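Local coordinates for hypothetical protein (Sus scrofa, PDB 3WOC), which binds heparin and is a prostate-derived, jacalin-like glycoprotein of boar sperm, probably acting as a lectin connected with capacitation, at residues 108-111 against 112-115. Sequence-based numbering, arbitrary orientation.
Sequences PNLT and GQVL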
loop_
_atom_site.group_PDB
_atom_site.type_symbol
_atom_site.label_atom_id
_atom_site.label_comp_id
_atom_site.label_asym_id
_atom_site.label_seq_id
_atom_site.Cartn_x
_atom_site.Cartn_y
_atom_site.Cartn_z
ATOM N N PRO A 108 6.354 -12.099 -0.877
ATOM C CA PRO A 108 7.801 -12.086 -0.661
ATOM C C PRO A 108 8.499 -13.244 -1.370
ATOM O O PRO A 108 7.850 -14.226 -1.741
ATOM C CB PRO A 108 7.927 -12.243 0.857
ATOM C CG PRO A 108 6.664 -12.882 1.285
ATOM C CD PRO A 108 5.622 -12.316 0.383
ATOM N N ASN A 109 9.808 -13.123 -1.563
ATOM C CA ASN A 109 10.584 -14.195 -2.177
ATOM C C ASN A 109 10.857 -15.306 -1.176
ATOM O O ASN A 109 10.940 -16.477 -1.545
ATOM C CB ASN A 109 11.902 -13.667 -2.742
ATOM C CG ASN A 109 12.201 -14.220 -4.122
ATOM O OD1 ASN A 109 13.026 -15.125 -4.280
ATOM N ND2 ASN A 109 11.516 -13.690 -5.134
ATOM N N LEU A 110 10.985 -14.923 0.090
ATOM C CA LEU A 110 11.285 -15.855 1.165
ATOM C C LEU A 110 10.064 -16.067 2.047
ATOM O O LEU A 110 9.495 -15.114 2.585
ATOM C CB LEU A 110 12.468 -15.341 1.998
ATOM C CG LEU A 110 13.917 -15.745 1.684
ATOM C CD1 LEU A 110 14.167 -16.038 0.211
ATOM C CD2 LEU A 110 14.887 -14.685 2.195
ATOM N N THR A 111 9.661 -17.326 2.182
ATOM C CA THR A 111 8.557 -17.699 3.058
ATOM C C THR A 111 8.941 -17.378 4.495
ATOM O O THR A 111 10.020 -17.755 4.953
ATOM C CB THR A 111 8.214 -19.192 2.933
ATOM O OG1 THR A 111 9.400 -19.966 3.148
ATOM C CG2 THR A 111 7.656 -19.500 1.543
ATOM N N GLY A 112 8.057 -16.671 5.193
ATOM C CA GLY A 112 8.339 -16.196 6.545
ATOM C C GLY A 112 8.419 -14.683 6.607
ATOM O O GLY A 112 8.129 -14.084 7.643
ATOM N N GLN A 113 8.816 -14.072 5.492
ATOM C CA GLN A 113 8.877 -12.617 5.370
ATOM C C GLN A 113 7.484 -12.001 5.344
ATOM O O GLN A 113 6.507 -12.642 4.931
ATOM C CB GLN A 113 9.633 -12.209 4.110
ATOM C CG GLN A 113 11.118 -12.502 4.138
ATOM C CD GLN A 113 11.824 -12.030 2.886
ATOM O OE1 GLN A 113 11.330 -12.205 1.769
ATOM N NE2 GLN A 113 12.991 -11.431 3.064
ATOM N N VAL A 114 7.408 -10.756 5.800
ATOM C CA VAL A 114 6.149 -10.022 5.876
ATOM C C VAL A 114 6.340 -8.619 5.301
ATOM O O VAL A 114 7.473 -8.180 5.093
ATOM C CB VAL A 114 5.604 -9.945 7.335
ATOM C CG1 VAL A 114 5.534 -11.334 7.966
ATOM C CG2 VAL A 114 6.443 -8.997 8.202
ATOM N N LEU A 115 5.235 -7.925 5.044
ATOM C CA LEU A 115 5.282 -6.567 4.516
ATOM C C LEU A 115 5.832 -5.605 5.566
ATOM O O LEU A 115 5.334 -5.555 6.692
ATOM C CB LEU A 115 3.885 -6.120 4.066
ATOM C CG LEU A 115 3.743 -4.820 3.263
ATOM C CD1 LEU A 115 4.208 -5.010 1.828
ATOM C CD2 LEU A 115 2.303 -4.332 3.293
HETATM O O HOH W 1 10.995 -10.543 -1.251
#
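L110 and Q113 are joined by two hydrogen bonds that use both backbone and side chain. Q113 N donates to L110 O over 3.2 Å with an N-H...O angle of 157°, closing the turn L110-Q113. In return the side-chain oxygen Q113 OE1 accepts from L110 N, also at 3.2 Å but in the more bent bond of the two; the donor sits above the amide plane, 47° out of it. With CG of Q113 beside its own backbone N (chi1 -69°) and the chain extended beyond it, the amide lies back along 108-111. A water accepts from N109 N at 2.9 Å and returns a weak, long bond to Q113 OE1, so that oxygen has two donors.

Packing follows the same path. CB of L110 lies 3.3 Å from Q113 OE1, its side chain slanting across the amide, while CD2 comes 3.9 Å from Q113 NE2. P108 runs past Q113 in the opposite sense, its CB 3.7 Å from Q113 CB. Beyond the pair, W134 touches P108 and Q113, and F136 touches L110 and Q113.

T111, with an extended backbone, followed by G112 with a positive phi, makes L110-Q113 a type II beta turn, here at the surface in the connection between strands 102-106 and 114-122 of the jacalin-like beta-prism, reinforced by a glutamine side chain folded back onto the turn's first residue.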